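Local coordinates for xyloglucan-specific endo-beta-1,4-glucanase GH12 (Aspergillus niveus, PDB 4NPR), which probably hydrolyses internal beta-1,4-glucosidic linkages of the plant cell-wall polysaccharide xyloglucan, with retention of configuration at the anomeric carbon, at residues A[60-63]-A[68-71]; A[180-185]-A[202-207]. All blocks are in the same frame, centred on the assembly; numbering follows the deposited sequence.

The two contacts lie on opposite sides of the centre of a jelly-roll beta-sandwich, their own centres 30 Å apart and their nearest atoms about 17 Å apart, so neither touches the other. Interaction 1 is a bulged hairpin in the six-stranded sheet; interaction 2 joins a strand of the nine-stranded sheet to helix 198-207. In family 12 glycosidases the larger sheet forms the substrate cleft. Strand 180-185 belongs to it, but Tyr182 and Phe184 point from the face that meets the helix, with Val181 and Ser183 on the other.

Interaction 1 of 2, residues A[60-63]-A[68-71]; sequences FESL and IVWN
A classic beta bulge interrupts the antiparallel hairpin of strands 53-64 and 67-77, where Glu61 and Ser62 together lie across from Val69. Val69 O accepts from both bulge amides: Glu61 N donates at 2.9 Å (N-H...O 151°), while the bond from Ser62 N is weak at 3.3 Å. Val69 N answers with a straighter bond to Ser62 O of 3.0 Å (161°). Because one residue is inserted, Phe60 and Leu63 fall on the same face of the sheet, with Trp70 and Ile68 as their non-hydrogen-bonded partners. Ser62 and Val69, the hydrogen-bonded pair, occupy the other face, where Ser62 OG sits 3.4 Å from Val69 CB. Phe60 has CG anti to the backbone N (chi1 162°), which carries its ring along the strand toward Ile68. There Ile68 CD1 meets the ring's edge near its plane, 3.8 Å from Phe60 CD1, and one face of the ring lies over Ser62 N, offset toward the rim. Leu63 adds a looser apolar touch, its CD1 being 4.3 Å from Ile68 CB. At the bulge Glu61 turns its CB toward the partner strand, and its chain, bent at chi2, brings OE1 to 3.6 Å from Trp70 CA and crosses the Asn71 side chain at a slant. A water donates to Glu61 OE1 at 3.0 Å and more weakly to Trp70 O, tying side chain to opposing backbone. Strand 25-27 extends the sheet beyond Phe60 and strand 231-240 pairs with Ile68 and Trp70 on the other side. The face of Phe60, Leu63, Ile68 and Trp70 is the inner one: Phe60 and Leu63 touch Glu36, and Phe60 and Trp70 touch Leu41, on strands 33-36 and 39-42 of the second sheet.

Interaction 2 of 2, residues A[180-185]-A[202-207]; sequences QVYSFV and TYLESN
Over one face of the Tyr182 ring lies the CD2 methyl of Leu204, close above the ring centre in a CH-pi contact: the methyl carbon is 4.1 Å from the ring centroid and 12° off the normal. The same CD2 sits in the plane of the Tyr203 ring at its edge, and Asn207 CB, from the next turn, lies over one face of that ring, toward its rim. Phe184 offers its rim: Tyr203 CD1 approaches the Phe184 ring edge near its plane, 4.1 Å from Phe184 CZ. Leu204 CD2 is nearer still to Phe184 CZ, at 3.8 Å, so one methyl is wedged among three aromatic rings. Leu204 reaches that place with CG anti to its carbonyl carbon (chi1 -65°) and an extended second torsion, which send the branch from the helix toward the sheet. Tyr182 and Phe184, two residues apart on strand 179-186, point their side chains the same way to meet it.

Polar bonding here belongs to the last turn of the helix. Tyr203 O is gripped twice, by Asn207 N at 2.7 Å and by Asn207 ND2 at 3.0 Å, the latter in the carbonyl plane on a lone pair; this holds Asn207 over the Tyr203 ring. Phe200 of the same helix stacks edge-to-face with Phe184, and Leu204 also touches Ile139 on strand 137-146. With no hydrogen bond between strand and helix, the helix is held against the sheet here by apolar and aromatic packing alone.

Interaction 1 of 2, residues A[60-63]-A[68-71]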
loop_
_atom_site.group_PDB
_atom_site.type_symbol
_atom_site.label_atom_id
_atom_site.label_comp_id
_atom_site.label_asym_id
_atom_site.label_seq_id
_atom_site.Cartn_x
_atom_site.Cartn_y
_atom_site.Cartn_z
ATOM N N PHE A 60 -2.847 -6.354 -15.587
ATOM C CA PHE A 60 -1.630 -5.698 -15.972
ATOM C C PHE A 60 -1.829 -5.190 -17.378
ATOM O O PHE A 60 -2.333 -5.915 -18.210
ATOM C CB PHE A 60 -0.486 -6.682 -15.944
ATOM C CG PHE A 60 0.705 -6.237 -16.716
ATOM C CD1 PHE A 60 1.533 -5.258 -16.216
ATOM C CD2 PHE A 60 1.011 -6.818 -17.943
ATOM C CE1 PHE A 60 2.659 -4.857 -16.909
ATOM C CE2 PHE A 60 2.136 -6.426 -18.653
ATOM C CZ PHE A 60 2.965 -5.444 -18.136
ATOM N N GLU A 61 -1.414 -3.953 -17.639
ATOM C CA GLU A 61 -1.553 -3.353 -18.951
ATOM C C GLU A 61 -0.231 -3.284 -19.678
ATOM O O GLU A 61 -0.123 -3.775 -20.789
ATOM C CB GLU A 61 -2.081 -1.928 -18.848
ATOM C CG GLU A 61 -3.459 -1.763 -19.411
ATOM C CD GLU A 61 -4.496 -2.133 -18.404
ATOM O OE1 GLU A 61 -4.429 -1.553 -17.290
ATOM O OE2 GLU A 61 -5.366 -2.972 -18.747
ATOM N N SER A 62 0.763 -2.647 -19.058
ATOM C CA SER A 62 2.015 -2.356 -19.727
ATOM C C SER A 62 3.108 -1.963 -18.766
ATOM O O SER A 62 2.854 -1.605 -17.631
ATOM C CB SER A 62 1.811 -1.226 -20.742
ATOM O OG SER A 62 1.451 -0.010 -20.112
ATOM N N LEU A 63 4.335 -2.020 -19.249
ATOM C CA LEU A 63 5.502 -1.710 -18.445
ATOM C C LEU A 63 6.430 -0.940 -19.366
ATOM O O LEU A 63 6.597 -1.282 -20.531
ATOM C CB LEU A 63 6.173 -2.996 -17.937
ATOM C CG LEU A 63 7.502 -2.819 -17.187
ATOM C CD1 LEU A 63 7.354 -1.975 -15.927
ATOM C CD2 LEU A 63 8.154 -4.151 -16.830
ATOM N N ILE A 68 4.939 0.943 -14.252
ATOM C CA ILE A 68 3.911 -0.072 -14.503
ATOM C C ILE A 68 2.539 0.609 -14.566
ATOM O O ILE A 68 2.318 1.603 -13.859
ATOM C CB ILE A 68 3.941 -1.220 -13.475
ATOM C CG1 ILE A 68 2.881 -2.288 -13.803
ATOM C CG2 ILE A 68 3.718 -0.732 -12.045
ATOM C CD1 ILE A 68 3.127 -3.632 -13.124
ATOM N N VAL A 69 1.686 0.127 -15.480
ATOM C CA VAL A 69 0.318 0.600 -15.692
ATOM C C VAL A 69 -0.587 -0.616 -15.488
ATOM O O VAL A 69 -0.385 -1.661 -16.108
ATOM C CB VAL A 69 0.164 1.180 -17.147
ATOM C CG1 VAL A 69 -1.248 1.707 -17.446
ATOM C CG2 VAL A 69 1.238 2.266 -17.393
ATOM N N TRP A 70 -1.541 -0.510 -14.574
ATOM C CA TRP A 70 -2.420 -1.634 -14.271
ATOM C C TRP A 70 -3.718 -1.157 -13.688
ATOM O O TRP A 70 -3.883 0.055 -13.452
ATOM C CB TRP A 70 -1.771 -2.607 -13.282
ATOM C CG TRP A 70 -1.420 -2.045 -11.894
ATOM C CD1 TRP A 70 -0.333 -1.271 -11.560
ATOM C CD2 TRP A 70 -2.129 -2.277 -10.659
ATOM N NE1 TRP A 70 -0.328 -1.010 -10.195
ATOM C CE2 TRP A 70 -1.417 -1.621 -9.628
ATOM C CE3 TRP A 70 -3.284 -2.978 -10.327
ATOM C CZ2 TRP A 70 -1.841 -1.651 -8.301
ATOM C CZ3 TRP A 70 -3.698 -3.001 -9.020
ATOM C CH2 TRP A 70 -2.993 -2.346 -8.025
ATOM N N ASN A 71 -4.617 -2.120 -13.443
ATOM C CA ASN A 71 -5.843 -1.856 -12.716
ATOM C C ASN A 71 -6.444 -3.066 -12.032
ATOM O O ASN A 71 -6.064 -4.225 -12.273
ATOM C CB ASN A 71 -6.900 -1.242 -13.639
ATOM C CG ASN A 71 -7.533 -2.258 -14.573
ATOM O OD1 ASN A 71 -8.104 -3.279 -14.137
ATOM N ND2 ASN A 71 -7.458 -1.971 -15.881
HETATM O O HOH W 1 -4.876 1.188 -16.085
#

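Interaction 2 of 2, residues A[180-185]-A[202-207]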
loop_
_atom_site.group_PDB
_atom_site.type_symbol
_atom_site.label_atom_id
_atom_site.label_comp_id
_atom_site.label_asym_id
_atom_site.label_seq_id
_atom_site.Cartn_x
_atom_site.Cartn_y
_atom_site.Cartn_z
ATOM N N GLN A 180 4.017 -4.251 14.504
ATOM C CA GLN A 180 3.485 -2.916 14.800
ATOM C C GLN A 180 3.286 -2.123 13.460
ATOM O O GLN A 180 4.143 -2.138 12.585
ATOM C CB GLN A 180 4.427 -2.179 15.751
ATOM C CG GLN A 180 4.841 -2.970 17.009
ATOM C CD GLN A 180 3.666 -3.364 17.892
ATOM O OE1 GLN A 180 2.753 -2.556 18.163
ATOM N NE2 GLN A 180 3.670 -4.629 18.351
ATOM N N VAL A 181 2.149 -1.456 13.300
ATOM C CA VAL A 181 1.838 -0.768 12.047
ATOM C C VAL A 181 1.716 0.702 12.316
ATOM O O VAL A 181 0.858 1.094 13.087
ATOM C CB VAL A 181 0.510 -1.288 11.402
ATOM C CG1 VAL A 181 0.200 -0.571 10.097
ATOM C CG2 VAL A 181 0.585 -2.800 11.171
ATOM N N TYR A 182 2.597 1.484 11.687
ATOM C CA TYR A 182 2.461 2.925 11.548
ATOM C C TYR A 182 1.753 3.227 10.248
ATOM O O TYR A 182 2.170 2.743 9.214
ATOM C CB TYR A 182 3.807 3.575 11.475
ATOM C CG TYR A 182 4.558 3.630 12.799
ATOM C CD1 TYR A 182 4.193 4.549 13.801
ATOM C CD2 TYR A 182 5.640 2.804 13.034
ATOM C CE1 TYR A 182 4.846 4.582 15.020
ATOM C CE2 TYR A 182 6.331 2.864 14.239
ATOM C CZ TYR A 182 5.917 3.738 15.226
ATOM O OH TYR A 182 6.597 3.759 16.401
ATOM N N SER A 183 0.685 4.042 10.310
ATOM C CA SER A 183 -0.082 4.437 9.133
ATOM C C SER A 183 -0.174 5.947 8.983
ATOM O O SER A 183 -0.696 6.624 9.856
ATOM C CB SER A 183 -1.491 3.859 9.183
ATOM O OG SER A 183 -1.462 2.469 8.986
ATOM N N PHE A 184 0.346 6.446 7.853
ATOM C CA PHE A 184 0.309 7.852 7.531
ATOM C C PHE A 184 -0.898 8.001 6.636
ATOM O O PHE A 184 -0.958 7.415 5.569
ATOM C CB PHE A 184 1.568 8.281 6.778
ATOM C CG PHE A 184 2.819 8.219 7.603
ATOM C CD1 PHE A 184 3.448 7.021 7.838
ATOM C CD2 PHE A 184 3.382 9.373 8.121
ATOM C CE1 PHE A 184 4.594 6.970 8.597
ATOM C CE2 PHE A 184 4.530 9.335 8.875
ATOM C CZ PHE A 184 5.131 8.129 9.112
ATOM N N VAL A 185 -1.875 8.760 7.079
ATOM C CA VAL A 185 -3.097 8.906 6.333
ATOM C C VAL A 185 -3.231 10.356 5.912
ATOM O O VAL A 185 -3.368 11.264 6.777
ATOM C CB VAL A 185 -4.307 8.523 7.186
ATOM C CG1 VAL A 185 -5.588 8.749 6.375
ATOM C CG2 VAL A 185 -4.196 7.069 7.678
ATOM N N THR A 202 12.984 8.661 7.716
ATOM C CA THR A 202 13.725 9.714 8.374
ATOM C C THR A 202 12.854 10.188 9.551
ATOM O O THR A 202 13.316 10.349 10.682
ATOM C CB THR A 202 13.950 10.910 7.410
ATOM O OG1 THR A 202 14.553 10.492 6.175
ATOM C CG2 THR A 202 14.817 11.974 8.040
ATOM N N TYR A 203 11.565 10.389 9.284
ATOM C CA TYR A 203 10.673 10.929 10.292
ATOM C C TYR A 203 10.536 10.047 11.535
ATOM O O TYR A 203 10.602 10.538 12.650
ATOM C CB TYR A 203 9.283 11.205 9.723
ATOM C CG TYR A 203 8.292 11.531 10.830
ATOM C CD1 TYR A 203 7.554 10.529 11.427
ATOM C CD2 TYR A 203 8.112 12.844 11.300
ATOM C CE1 TYR A 203 6.670 10.811 12.456
ATOM C CE2 TYR A 203 7.213 13.122 12.346
ATOM C CZ TYR A 203 6.490 12.088 12.908
ATOM O OH TYR A 203 5.569 12.283 13.945
ATOM N N LEU A 204 10.336 8.751 11.302
ATOM C CA LEU A 204 10.133 7.768 12.361
ATOM C C LEU A 204 11.382 7.557 13.158
ATOM O O LEU A 204 11.302 7.366 14.366
ATOM C CB LEU A 204 9.674 6.417 11.784
ATOM C CG LEU A 204 8.307 6.406 11.088
ATOM C CD1 LEU A 204 8.101 5.075 10.420
ATOM C CD2 LEU A 204 7.116 6.718 12.012
ATOM N N GLU A 205 12.527 7.596 12.499
ATOM C CA GLU A 205 13.786 7.324 13.192
ATOM C C GLU A 205 13.990 8.447 14.200
ATOM O O GLU A 205 14.414 8.259 15.341
ATOM C CB GLU A 205 14.959 7.264 12.219
ATOM C CG GLU A 205 14.995 5.982 11.374
ATOM C CD GLU A 205 15.732 6.156 10.035
ATOM O OE1 GLU A 205 16.418 7.181 9.876
ATOM O OE2 GLU A 205 15.628 5.294 9.134
ATOM N N SER A 206 13.553 9.597 13.751
ATOM C CA SER A 206 13.831 10.836 14.368
ATOM C C SER A 206 12.821 11.111 15.475
ATOM O O SER A 206 13.208 11.523 16.575
ATOM C CB SER A 206 13.751 11.872 13.254
ATOM O OG SER A 206 14.003 13.136 13.730
ATOM N N ASN A 207 11.537 10.852 15.210
ATOM C CA ASN A 207 10.470 11.302 16.130
ATOM C C ASN A 207 9.669 10.205 16.838
ATOM O O ASN A 207 8.806 10.514 17.654
ATOM C CB ASN A 207 9.458 12.188 15.386
ATOM C CG ASN A 207 10.091 13.418 14.766
ATOM O OD1 ASN A 207 9.710 14.532 15.085
ATOM N ND2 ASN A 207 11.031 13.217 13.841
#